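Local coordinates for transcriptional activator of comK gene (Bacillus halodurans, PDB 2HQB), which probably activates transcription of the competence gene comK and, as a lipoprotein of the BMP family, is built like a periplasmic substrate-binding protein, at residues Lys24-Val38 with Gln228-Gln242. Numbering follows the deposited sequence.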
loop_
_atom_site.group_PDB
_atom_site.type_symbol
_atom_site.label_atom_id
_atom_site.label_comp_id
_atom_site.label_asym_id
_atom_site.label_seq_id
_atom_site.Cartn_x
_atom_site.Cartn_y
_atom_site.Cartn_z
ATOM N N LYS A 24 8.108 -3.648 4.715
ATOM C CA LYS A 24 7.422 -4.484 3.743
ATOM C C LYS A 24 8.389 -4.721 2.541
ATOM O O LYS A 24 8.234 -5.675 1.798
ATOM C CB LYS A 24 6.102 -3.833 3.324
ATOM C CG LYS A 24 5.021 -3.780 4.444
ATOM C CD LYS A 24 4.220 -5.110 4.624
ATOM C CE LYS A 24 3.080 -5.284 3.578
ATOM N NZ LYS A 24 1.893 -6.133 3.998
ATOM N N ALA A 25 9.414 -3.889 2.381
ATOM C CA ALA A 25 10.379 -4.127 1.314
ATOM C C ALA A 25 11.441 -5.106 1.823
ATOM O O ALA A 25 11.907 -5.949 1.062
ATOM C CB ALA A 25 11.040 -2.841 0.872
ATOM N N TYR A 26 11.829 -4.981 3.098
ATOM C CA TYR A 26 12.805 -5.887 3.718
ATOM C C TYR A 26 12.232 -7.304 3.682
ATOM O O TYR A 26 12.893 -8.260 3.297
ATOM C CB TYR A 26 13.072 -5.505 5.183
ATOM C CG TYR A 26 13.798 -4.198 5.364
ATOM C CD1 TYR A 26 13.687 -3.465 6.528
ATOM C CD2 TYR A 26 14.532 -3.657 4.349
ATOM C CE1 TYR A 26 14.283 -2.216 6.647
ATOM C CE2 TYR A 26 15.116 -2.434 4.468
ATOM C CZ TYR A 26 14.985 -1.716 5.604
ATOM O OH TYR A 26 15.530 -0.459 5.635
ATOM N N GLU A 27 10.999 -7.465 4.104
ATOM C CA GLU A 27 10.470 -8.795 4.042
ATOM C C GLU A 27 10.346 -9.262 2.607
ATOM O O GLU A 27 10.443 -10.446 2.349
ATOM C CB GLU A 27 9.136 -8.905 4.782
ATOM C CG GLU A 27 8.059 -7.976 4.397
ATOM C CD GLU A 27 7.048 -7.818 5.531
ATOM O OE1 GLU A 27 5.831 -7.657 5.226
ATOM O OE2 GLU A 27 7.485 -7.845 6.719
ATOM N N GLY A 28 10.165 -8.324 1.679
ATOM C CA GLY A 28 10.032 -8.666 0.272
ATOM C C GLY A 28 11.336 -9.240 -0.234
ATOM O O GLY A 28 11.358 -10.298 -0.840
ATOM N N LEU A 29 12.431 -8.534 0.014
ATOM C CA LEU A 29 13.735 -9.014 -0.411
ATOM C C LEU A 29 14.004 -10.354 0.288
ATOM O O LEU A 29 14.524 -11.267 -0.324
ATOM C CB LEU A 29 14.833 -7.996 -0.063
ATOM C CG LEU A 29 16.201 -8.247 -0.719
ATOM C CD1 LEU A 29 16.083 -7.999 -2.209
ATOM C CD2 LEU A 29 17.278 -7.356 -0.129
ATOM N N LEU A 30 13.640 -10.483 1.564
ATOM C CA LEU A 30 13.853 -11.729 2.282
ATOM C C LEU A 30 13.132 -12.903 1.636
ATOM O O LEU A 30 13.679 -13.993 1.593
ATOM C CB LEU A 30 13.415 -11.589 3.733
ATOM C CG LEU A 30 14.526 -10.915 4.539
ATOM C CD1 LEU A 30 14.145 -10.704 6.018
ATOM C CD2 LEU A 30 15.734 -11.788 4.447
ATOM N N ASN A 31 11.924 -12.702 1.131
ATOM C CA ASN A 31 11.193 -13.798 0.515
ATOM C C ASN A 31 11.732 -14.072 -0.884
ATOM O O ASN A 31 11.667 -15.201 -1.371
ATOM C CB ASN A 31 9.691 -13.491 0.445
ATOM C CG ASN A 31 9.085 -13.252 1.811
ATOM O OD1 ASN A 31 9.456 -13.912 2.783
ATOM N ND2 ASN A 31 8.137 -12.311 1.894
ATOM N N ILE A 32 12.249 -13.034 -1.537
ATOM C CA ILE A 32 12.834 -13.190 -2.860
ATOM C C ILE A 32 13.940 -14.242 -2.687
ATOM O O ILE A 32 13.904 -15.277 -3.332
ATOM C CB ILE A 32 13.411 -11.824 -3.389
ATOM C CG1 ILE A 32 12.324 -11.052 -4.148
ATOM C CG2 ILE A 32 14.636 -12.055 -4.245
ATOM C CD1 ILE A 32 12.790 -9.705 -4.657
ATOM N N HIS A 33 14.897 -13.988 -1.800
ATOM C CA HIS A 33 15.981 -14.927 -1.532
ATOM C C HIS A 33 15.471 -16.251 -0.973
ATOM O O HIS A 33 16.132 -17.287 -1.046
ATOM C CB HIS A 33 16.951 -14.327 -0.518
ATOM C CG HIS A 33 17.799 -15.345 0.187
ATOM N ND1 HIS A 33 18.927 -15.903 -0.378
ATOM C CD2 HIS A 33 17.682 -15.904 1.416
ATOM C CE1 HIS A 33 19.470 -16.755 0.472
ATOM N NE2 HIS A 33 18.735 -16.774 1.569
ATOM N N SER A 34 14.295 -16.215 -0.387
ATOM C CA SER A 34 13.746 -17.422 0.196
ATOM C C SER A 34 12.910 -18.259 -0.772
ATOM O O SER A 34 13.219 -19.416 -0.974
ATOM C CB SER A 34 12.933 -17.055 1.437
ATOM O OG SER A 34 12.003 -18.064 1.757
ATOM N N ASN A 35 11.870 -17.677 -1.368
ATOM C CA ASN A 35 10.992 -18.395 -2.296
ATOM C C ASN A 35 11.565 -18.654 -3.715
ATOM O O ASN A 35 11.082 -19.505 -4.459
ATOM C CB ASN A 35 9.635 -17.679 -2.355
ATOM C CG ASN A 35 8.898 -17.721 -1.009
ATOM O OD1 ASN A 35 8.780 -18.789 -0.400
ATOM N ND2 ASN A 35 8.394 -16.568 -0.549
ATOM N N LEU A 36 12.590 -17.897 -4.082
ATOM C CA LEU A 36 13.307 -18.077 -5.346
ATOM C C LEU A 36 14.666 -18.503 -4.773
ATOM O O LEU A 36 14.823 -18.561 -3.550
ATOM C CB LEU A 36 13.389 -16.755 -6.128
ATOM C CG LEU A 36 12.000 -16.136 -6.365
ATOM C CD1 LEU A 36 12.069 -14.977 -7.347
ATOM C CD2 LEU A 36 11.062 -17.193 -6.883
ATOM N N ASP A 37 15.667 -18.769 -5.590
ATOM C CA ASP A 37 16.918 -19.245 -4.997
ATOM C C ASP A 37 18.077 -18.300 -5.225
ATOM O O ASP A 37 19.212 -18.714 -5.398
ATOM C CB ASP A 37 17.244 -20.606 -5.611
ATOM C CG ASP A 37 17.949 -21.529 -4.654
ATOM O OD1 ASP A 37 18.391 -21.046 -3.581
ATOM O OD2 ASP A 37 18.059 -22.731 -5.002
ATOM N N VAL A 38 17.802 -17.017 -5.193
ATOM C CA VAL A 38 18.844 -16.069 -5.482
ATOM C C VAL A 38 19.532 -15.470 -4.278
ATOM O O VAL A 38 19.144 -15.681 -3.159
ATOM C CB VAL A 38 18.283 -14.958 -6.421
ATOM C CG1 VAL A 38 17.502 -15.613 -7.567
ATOM C CG2 VAL A 38 17.375 -14.003 -5.656
ATOM N N GLN A 228 -2.049 -4.137 0.940
ATOM C CA GLN A 228 -1.272 -4.106 -0.292
ATOM C C GLN A 228 -0.074 -5.021 -0.034
ATOM O O GLN A 228 0.743 -4.745 0.837
ATOM C CB GLN A 228 -0.829 -2.682 -0.615
ATOM C CG GLN A 228 -2.017 -1.764 -0.861
ATOM C CD GLN A 228 -1.624 -0.402 -1.396
ATOM O OE1 GLN A 228 -0.636 0.173 -0.966
ATOM N NE2 GLN A 228 -2.406 0.123 -2.332
ATOM N N HIS A 229 0.031 -6.116 -0.785
ATOM C CA HIS A 229 1.105 -7.071 -0.543
ATOM C C HIS A 229 2.398 -6.802 -1.240
ATOM O O HIS A 229 2.709 -7.431 -2.254
ATOM C CB HIS A 229 0.635 -8.480 -0.879
ATOM C CG HIS A 229 -0.653 -8.847 -0.210
ATOM N ND1 HIS A 229 -0.713 -9.330 1.079
ATOM C CD2 HIS A 229 -1.935 -8.736 -0.628
ATOM C CE1 HIS A 229 -1.976 -9.505 1.426
ATOM N NE2 HIS A 229 -2.737 -9.151 0.409
ATOM N N VAL A 230 3.160 -5.875 -0.668
ATOM C CA VAL A 230 4.462 -5.485 -1.185
ATOM C C VAL A 230 5.435 -6.660 -1.217
ATOM O O VAL A 230 6.161 -6.843 -2.197
ATOM C CB VAL A 230 5.077 -4.373 -0.319
ATOM C CG1 VAL A 230 6.416 -3.983 -0.868
ATOM C CG2 VAL A 230 4.154 -3.152 -0.295
ATOM N N ASP A 231 5.452 -7.457 -0.149
ATOM C CA ASP A 231 6.366 -8.590 -0.092
ATOM C C ASP A 231 6.053 -9.530 -1.238
ATOM O O ASP A 231 6.962 -10.037 -1.914
ATOM C CB ASP A 231 6.285 -9.305 1.267
ATOM C CG ASP A 231 4.844 -9.571 1.732
ATOM O OD1 ASP A 231 3.868 -9.077 1.116
ATOM O OD2 ASP A 231 4.702 -10.285 2.749
ATOM N N ASP A 232 4.761 -9.733 -1.470
ATOM C CA ASP A 232 4.316 -10.583 -2.562
ATOM C C ASP A 232 4.661 -9.999 -3.917
ATOM O O ASP A 232 5.173 -10.690 -4.794
ATOM C CB ASP A 232 2.826 -10.789 -2.480
ATOM C CG ASP A 232 2.470 -11.691 -1.379
ATOM O OD1 ASP A 232 3.411 -12.058 -0.638
ATOM O OD2 ASP A 232 1.281 -12.030 -1.249
ATOM N N LEU A 233 4.366 -8.729 -4.100
ATOM C CA LEU A 233 4.695 -8.122 -5.358
ATOM C C LEU A 233 6.203 -8.237 -5.650
ATOM O O LEU A 233 6.592 -8.465 -6.799
ATOM C CB LEU A 233 4.274 -6.657 -5.363
ATOM C CG LEU A 233 4.271 -6.145 -6.791
ATOM C CD1 LEU A 233 3.263 -6.977 -7.547
ATOM C CD2 LEU A 233 3.921 -4.670 -6.847
ATOM N N TYR A 234 7.051 -8.075 -4.631
ATOM C CA TYR A 234 8.498 -8.166 -4.853
ATOM C C TYR A 234 8.845 -9.521 -5.397
ATOM O O TYR A 234 9.500 -9.630 -6.406
ATOM C CB TYR A 234 9.309 -7.953 -3.573
ATOM C CG TYR A 234 9.750 -6.530 -3.360
ATOM C CD1 TYR A 234 8.842 -5.557 -2.976
ATOM C CD2 TYR A 234 11.079 -6.158 -3.517
ATOM C CE1 TYR A 234 9.242 -4.256 -2.747
ATOM C CE2 TYR A 234 11.484 -4.855 -3.289
ATOM C CZ TYR A 234 10.554 -3.910 -2.903
ATOM O OH TYR A 234 10.910 -2.599 -2.675
ATOM N N VAL A 235 8.416 -10.560 -4.700
ATOM C CA VAL A 235 8.676 -11.913 -5.129
ATOM C C VAL A 235 8.094 -12.062 -6.539
ATOM O O VAL A 235 8.804 -12.420 -7.464
ATOM C CB VAL A 235 8.055 -12.908 -4.107
ATOM C CG1 VAL A 235 8.151 -14.331 -4.605
ATOM C CG2 VAL A 235 8.791 -12.769 -2.769
ATOM N N LEU A 236 6.820 -11.749 -6.711
ATOM C CA LEU A 236 6.183 -11.855 -8.012
ATOM C C LEU A 236 7.029 -11.276 -9.147
ATOM O O LEU A 236 7.321 -11.958 -10.141
ATOM C CB LEU A 236 4.822 -11.153 -7.984
ATOM C CG LEU A 236 4.057 -10.908 -9.287
ATOM C CD1 LEU A 236 3.888 -12.242 -10.036
ATOM C CD2 LEU A 236 2.690 -10.326 -8.986
ATOM N N VAL A 237 7.410 -10.015 -8.995
ATOM C CA VAL A 237 8.194 -9.302 -9.996
ATOM C C VAL A 237 9.592 -9.888 -10.196
ATOM O O VAL A 237 10.151 -9.784 -11.267
ATOM C CB VAL A 237 8.283 -7.800 -9.611
ATOM C CG1 VAL A 237 9.296 -7.076 -10.475
ATOM C CG2 VAL A 237 6.885 -7.158 -9.735
ATOM N N ALA A 238 10.154 -10.518 -9.173
ATOM C CA ALA A 238 11.490 -11.117 -9.264
ATOM C C ALA A 238 11.430 -12.502 -9.950
ATOM O O ALA A 238 12.450 -13.060 -10.395
ATOM C CB ALA A 238 12.083 -11.258 -7.857
ATOM N N LYS A 239 10.218 -13.039 -10.002
ATOM C CA LYS A 239 9.944 -14.317 -10.592
ATOM C C LYS A 239 9.750 -14.103 -12.081
ATOM O O LYS A 239 10.194 -14.906 -12.886
ATOM C CB LYS A 239 8.678 -14.904 -9.974
ATOM C CG LYS A 239 8.363 -16.298 -10.455
ATOM C CD LYS A 239 7.154 -16.880 -9.761
ATOM C CE LYS A 239 7.015 -18.375 -10.054
ATOM N NZ LYS A 239 6.062 -19.075 -9.125
ATOM N N ARG A 240 9.083 -13.032 -12.474
ATOM C CA ARG A 240 8.918 -12.826 -13.902
ATOM C C ARG A 240 10.253 -12.444 -14.511
ATOM O O ARG A 240 10.572 -12.844 -15.625
ATOM C CB ARG A 240 7.870 -11.754 -14.198
ATOM C CG ARG A 240 6.484 -12.200 -13.795
ATOM C CD ARG A 240 5.429 -11.406 -14.507
ATOM N NE ARG A 240 5.058 -12.030 -15.772
ATOM C CZ ARG A 240 4.196 -11.513 -16.640
ATOM N NH1 ARG A 240 3.606 -10.350 -16.397
ATOM N NH2 ARG A 240 3.912 -12.169 -17.748
ATOM N N PHE A 241 11.055 -11.692 -13.779
ATOM C CA PHE A 241 12.343 -11.301 -14.319
ATOM C C PHE A 241 13.238 -12.518 -14.502
ATOM O O PHE A 241 14.168 -12.521 -15.314
ATOM C CB PHE A 241 13.046 -10.316 -13.412
ATOM C CG PHE A 241 14.408 -9.953 -13.887
ATOM C CD1 PHE A 241 14.569 -9.138 -15.009
ATOM C CD2 PHE A 241 15.549 -10.443 -13.220
ATOM C CE1 PHE A 241 15.865 -8.803 -15.472
ATOM C CE2 PHE A 241 16.857 -10.120 -13.660
ATOM C CZ PHE A 241 17.016 -9.294 -14.791
ATOM N N GLN A 242 12.970 -13.556 -13.734
ATOM C CA GLN A 242 13.768 -14.759 -13.845
ATOM C C GLN A 242 13.256 -15.547 -15.059
ATOM O O GLN A 242 14.037 -16.053 -15.850
ATOM C CB GLN A 242 13.640 -15.571 -12.546
ATOM C CG GLN A 242 14.685 -16.662 -12.350
ATOM C CD GLN A 242 14.624 -17.291 -10.969
ATOM O OE1 GLN A 242 13.524 -17.532 -10.427
ATOM N NE2 GLN A 242 15.806 -17.580 -10.394
#
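The ring of Tyr234 has Ile32 CD1 at its edge, near the plane, and Val230 O, one turn earlier in its own helix, in plane at the edge; Gly28 CA and Ala25 CB approach obliquely, Ala25 CB coming 3.6 Å from Tyr234 OH. The planes of the Asp231 and Glu27 carboxylates lie 37° apart, with Glu27 OE1 3.8 Å from Asp231 OD2. Arg23, salt-bridged to Glu27 OE2, and Lys24, its NZ 4.6 Å from Asp231 OD1, probably ease this like-charge approach. Asp231 CG sits between its backbone N and carbonyl carbon (chi1 47°), keeping the carboxylate beside Glu27 and Asn31, whose ND2 touches Asp231 CB.

The pair illustrates how a glycine permits close helix packing: Gly28 CA is 3.7 Å from Asp231 CA, and the axes approach to 7.7 Å, crossing at -38°. As knobs into holes, Asp231 sits among Lys24, Glu27, Gly28 and Asn31, Val235 among Gly28, Asn31, Ile32 and Asn35. Farther along, Ile32 CD1 reaches Ala238 CB at 3.6 Å; Leu36, just past the helix end, lays CD1 against the same alanine. No hydrogen bond crosses.

Together the helices cover one face of the parallel sheet in this periplasmic-binding-protein-like fold: Ile32 rests on strands 7-11 and 39-43, Val230 and Val237 on strand 102-107, and the Tyr234 ring meets Phe68 and Phe93 on central strands 66-69 and 89-93.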